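Local coordinates for protein GP37 (PDB 5FT0) that inhibits the host RNA degradosome, probably by binding to RNase E, as a protein of the Pseudomonas phage phiKZ, at residues S147-F153 with V198-I204. Residues are numbered along the deposited sequence.
Sequences SSYQGIF and VEMYQFI
Strand 149-151 runs antiparallel beside strand 198-202, their axes 4.7 Å apart at closest approach and 139° between N-to-C directions. Gln-150 lies opposite Tyr-201 as a non-hydrogen-bonded pair (CA-CA 4.6 Å). A classic beta bulge opens the pairing: Ser-148 (phi/psi -70/-54) and Tyr-149 both face Gln-202, whose O accepts Ser-148 N at 2.7 Å and, weakly, Tyr-149 N at 3.3 Å, while Gln-202 N donates to Tyr-149 O (2.8 Å). On the face carrying Tyr-149, Gln-202 and Met-200, Gln-202 (chi1 t, chi2 p) sets CB over the Tyr-149 ring (chi1 p), 3.7 Å from its centroid, a CH-pi contact; Gln-202 OE1 is hydrogen-bonded to Thr-207 OG1. Selenomethionine Met-200 (t, t, chi3 p) passes alongside Gly-151 to bring CE 3.3 Å from Ile-152 O and SE to the Phe-153 ring edge, 5.5 Å from the centroid, a Met-aromatic contact; Met-200 O accepts Gly-151 N at 3.2 Å. On the face of Gln-150 and Tyr-201, Gln-150 lays its amide over the Tyr-201 ring, CD 3.4 Å from Tyr-201 CE1. Within the chain, strand 149-151 is an outermost strand of the large antiparallel sheet; strand 206-217 lies on the far side of strand 197-202, helix 140-146 against Gln-150 and Tyr-201, and helix 158-187 against Phe-153.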
ATOM      1  N   SER A 147      -4.903   0.528  25.740  1.00 46.09           N
ATOM      2  CA  SER A 147      -6.351   0.672  25.775  1.00 45.21           C
ATOM      3  C   SER A 147      -6.789   1.367  27.057  1.00 45.72           C
ATOM      4  O   SER A 147      -6.044   1.447  28.037  1.00 45.31           O
ATOM      5  CB  SER A 147      -7.047  -0.689  25.657  1.00 41.90           C
ATOM      6  OG  SER A 147      -6.770  -1.510  26.779  1.00 44.81           O
ATOM      7  N   SER A 148      -8.024   1.872  27.034  1.00 45.34           N
ATOM      8  CA  SER A 148      -8.582   2.529  28.213  1.00 45.09           C
ATOM      9  C   SER A 148      -8.863   1.520  29.320  1.00 48.13           C
ATOM     10  O   SER A 148      -8.400   1.683  30.455  1.00 48.23           O
ATOM     11  CB  SER A 148      -9.855   3.286  27.835  1.00 40.85           C
ATOM     12  OG  SER A 148      -9.589   4.273  26.852  1.00 40.43           O
ATOM     13  N   TYR A 149      -9.620   0.472  29.006  1.00 42.55           N
ATOM     14  CA  TYR A 149      -9.957  -0.558  29.979  1.00 48.87           C
ATOM     15  C   TYR A 149     -10.402  -1.806  29.229  1.00 49.16           C
ATOM     16  O   TYR A 149     -10.610  -1.785  28.013  1.00 40.13           O
ATOM     17  CB  TYR A 149     -11.045  -0.078  30.946  1.00 42.27           C
ATOM     18  CG  TYR A 149     -12.299   0.411  30.259  1.00 41.94           C
ATOM     19  CD1 TYR A 149     -12.416   1.732  29.848  1.00 49.10           C
ATOM     20  CD2 TYR A 149     -13.366  -0.447  30.021  1.00 47.53           C
ATOM     21  CE1 TYR A 149     -13.559   2.187  29.217  1.00 53.29           C
ATOM     22  CE2 TYR A 149     -14.516  -0.003  29.391  1.00 47.72           C
ATOM     23  CZ  TYR A 149     -14.605   1.316  28.992  1.00 55.66           C
ATOM     24  OH  TYR A 149     -15.743   1.769  28.363  1.00 56.58           O
ATOM     25  N   GLN A 150     -10.544  -2.898  29.973  1.00 48.72           N
ATOM     26  CA  GLN A 150     -11.080  -4.143  29.445  1.00 40.70           C
ATOM     27  C   GLN A 150     -12.531  -4.317  29.872  1.00 47.59           C
ATOM     28  O   GLN A 150     -12.970  -3.780  30.893  1.00 56.16           O
ATOM     29  CB  GLN A 150     -10.267  -5.346  29.923  1.00 41.25           C
ATOM     30  CG  GLN A 150      -8.938  -5.545  29.223  1.00 43.95           C
ATOM     31  CD  GLN A 150      -8.518  -7.005  29.209  1.00 49.65           C
ATOM     32  OE1 GLN A 150      -7.543  -7.390  29.853  1.00 55.86           O
ATOM     33  NE2 GLN A 150      -9.262  -7.826  28.477  1.00 51.00           N
ATOM     34  N   GLY A 151     -13.275  -5.078  29.076  1.00 47.64           N
ATOM     35  CA  GLY A 151     -14.636  -5.443  29.419  1.00 50.92           C
ATOM     36  C   GLY A 151     -14.820  -6.945  29.364  1.00 56.34           C
ATOM     37  O   GLY A 151     -13.850  -7.678  29.150  1.00 58.01           O
ATOM     38  N   ILE A 152     -16.045  -7.425  29.558  1.00 57.23           N
ATOM     39  CA  ILE A 152     -16.355  -8.848  29.465  1.00 63.34           C
ATOM     40  C   ILE A 152     -17.340  -9.040  28.320  1.00 65.95           C
ATOM     41  O   ILE A 152     -18.413  -8.421  28.307  1.00 64.40           O
ATOM     42  CB  ILE A 152     -16.921  -9.399  30.782  1.00 68.99           C
ATOM     43  CG1 ILE A 152     -15.983  -9.073  31.949  1.00 71.44           C
ATOM     44  CG2 ILE A 152     -17.179 -10.900  30.670  1.00 63.41           C
ATOM     45  CD1 ILE A 152     -14.837 -10.055  32.124  1.00 62.01           C
ATOM     46  N   PHE A 153     -16.969  -9.881  27.359  1.00 61.71           N
ATOM     47  CA  PHE A 153     -17.785 -10.168  26.188  1.00 57.30           C
ATOM     48  C   PHE A 153     -18.293 -11.600  26.273  1.00 60.65           C
ATOM     49  O   PHE A 153     -17.518 -12.520  26.557  1.00 61.08           O
ATOM     50  CB  PHE A 153     -16.982  -9.958  24.901  1.00 51.97           C
ATOM     51  CG  PHE A 153     -17.812  -9.998  23.647  1.00 44.99           C
ATOM     52  CD1 PHE A 153     -18.396  -8.847  23.147  1.00 41.56           C
ATOM     53  CD2 PHE A 153     -18.000 -11.189  22.966  1.00 46.47           C
ATOM     54  CE1 PHE A 153     -19.157  -8.884  21.988  1.00 43.65           C
ATOM     55  CE2 PHE A 153     -18.759 -11.235  21.813  1.00 43.95           C
ATOM     56  CZ  PHE A 153     -19.338 -10.079  21.321  1.00 42.93           C
ATOM     57  N   VAL A 198     -11.608 -15.182  24.836  1.00 35.95           N
ATOM     58  CA  VAL A 198     -12.346 -14.011  24.380  1.00 36.41           C
ATOM     59  C   VAL A 198     -11.920 -12.839  25.249  1.00 36.88           C
ATOM     60  O   VAL A 198     -12.042 -12.898  26.477  1.00 37.25           O
ATOM     61  CB  VAL A 198     -13.869 -14.213  24.453  1.00 35.61           C
ATOM     62  CG1 VAL A 198     -14.587 -13.029  23.815  1.00 36.74           C
ATOM     63  CG2 VAL A 198     -14.271 -15.519  23.782  1.00 33.37           C
ATOM     64  N   GLU A 199     -11.416 -11.780  24.621  1.00 40.32           N
ATOM     65  CA  GLU A 199     -10.954 -10.612  25.354  1.00 35.58           C
ATOM     66  C   GLU A 199     -11.410  -9.352  24.639  1.00 39.18           C
ATOM     67  O   GLU A 199     -11.147  -9.180  23.445  1.00 37.12           O
ATOM     68  CB  GLU A 199      -9.430 -10.632  25.513  1.00 32.15           C
ATOM     69  CG  GLU A 199      -8.978 -11.489  26.692  1.00 47.54           C
ATOM     70  CD  GLU A 199      -7.504 -11.837  26.648  1.00 57.43           C
ATOM     71  OE1 GLU A 199      -6.718 -11.051  26.076  1.00 53.56           O
ATOM     72  OE2 GLU A 199      -7.133 -12.906  27.181  1.00 60.67           O
HETATM   73  N   MSE A 200     -12.107  -8.489  25.369  1.00 41.09           N
HETATM   74  CA  MSE A 200     -12.596  -7.232  24.824  1.00 35.90           C
HETATM   75  C   MSE A 200     -11.777  -6.070  25.370  1.00 40.73           C
HETATM   76  O   MSE A 200     -11.495  -6.002  26.564  1.00 35.96           O
HETATM   77  CB  MSE A 200     -14.076  -7.042  25.150  1.00 41.25           C
HETATM   78  CG  MSE A 200     -14.607  -5.648  24.835  1.00 52.85           C
HETATM   79 SE   MSE A 200     -16.558  -5.542  24.833  1.00 93.38          SE
HETATM   80  CE  MSE A 200     -16.903  -6.040  26.680  1.00 55.08           C
ATOM     81  N   TYR A 201     -11.384  -5.161  24.481  1.00 36.30           N
ATOM     82  CA  TYR A 201     -10.592  -3.999  24.854  1.00 34.39           C
ATOM     83  C   TYR A 201     -11.316  -2.747  24.398  1.00 38.98           C
ATOM     84  O   TYR A 201     -11.760  -2.666  23.246  1.00 34.21           O
ATOM     85  CB  TYR A 201      -9.192  -4.062  24.241  1.00 33.22           C
ATOM     86  CG  TYR A 201      -8.390  -5.248  24.718  1.00 36.99           C
ATOM     87  CD1 TYR A 201      -7.629  -5.173  25.878  1.00 34.74           C
ATOM     88  CD2 TYR A 201      -8.404  -6.445  24.017  1.00 27.24           C
ATOM     89  CE1 TYR A 201      -6.897  -6.256  26.322  1.00 37.78           C
ATOM     90  CE2 TYR A 201      -7.673  -7.537  24.455  1.00 40.97           C
ATOM     91  CZ  TYR A 201      -6.922  -7.436  25.608  1.00 33.93           C
ATOM     92  OH  TYR A 201      -6.194  -8.513  26.050  1.00 43.24           O
ATOM     93  N   GLN A 202     -11.438  -1.778  25.299  1.00 36.59           N
ATOM     94  CA  GLN A 202     -12.068  -0.503  24.998  1.00 36.93           C
ATOM     95  C   GLN A 202     -10.986   0.552  24.840  1.00 38.57           C
ATOM     96  O   GLN A 202     -10.184   0.772  25.755  1.00 35.86           O
ATOM     97  CB  GLN A 202     -13.056  -0.095  26.091  1.00 38.48           C
ATOM     98  CG  GLN A 202     -13.819   1.180  25.763  1.00 40.06           C
ATOM     99  CD  GLN A 202     -14.732   1.012  24.567  1.00 49.52           C
ATOM    100  OE1 GLN A 202     -15.352  -0.039  24.391  1.00 49.92           O
ATOM    101  NE2 GLN A 202     -14.814   2.043  23.731  1.00 44.56           N
ATOM    102  N   PHE A 203     -10.957   1.188  23.678  1.00 31.06           N
ATOM    103  CA  PHE A 203     -10.123   2.350  23.433  1.00 35.46           C
ATOM    104  C   PHE A 203     -11.010   3.588  23.429  1.00 39.72           C
ATOM    105  O   PHE A 203     -12.239   3.497  23.492  1.00 35.76           O
ATOM    106  CB  PHE A 203      -9.361   2.202  22.109  1.00 41.10           C
ATOM    107  CG  PHE A 203      -8.499   0.970  22.044  1.00 36.54           C
ATOM    108  CD1 PHE A 203      -9.049  -0.261  21.714  1.00 39.11           C
ATOM    109  CD2 PHE A 203      -7.144   1.041  22.316  1.00 37.76           C
ATOM    110  CE1 PHE A 203      -8.263  -1.400  21.659  1.00 39.62           C
ATOM    111  CE2 PHE A 203      -6.349  -0.093  22.261  1.00 39.17           C
ATOM    112  CZ  PHE A 203      -6.911  -1.316  21.931  1.00 39.93           C
ATOM    113  N   ILE A 204     -10.377   4.760  23.368  1.00 42.31           N
ATOM    114  CA  ILE A 204     -11.159   5.993  23.358  1.00 43.88           C
ATOM    115  C   ILE A 204     -12.026   6.073  22.112  1.00 43.50           C
ATOM    116  O   ILE A 204     -13.148   6.594  22.159  1.00 55.38           O
ATOM    117  CB  ILE A 204     -10.241   7.225  23.483  1.00 49.42           C
ATOM    118  CG1 ILE A 204      -8.960   7.033  22.666  1.00 50.17           C
ATOM    119  CG2 ILE A 204      -9.929   7.514  24.946  1.00 47.27           C
ATOM    120  CD1 ILE A 204      -8.006   8.208  22.747  1.00 52.75           C
TER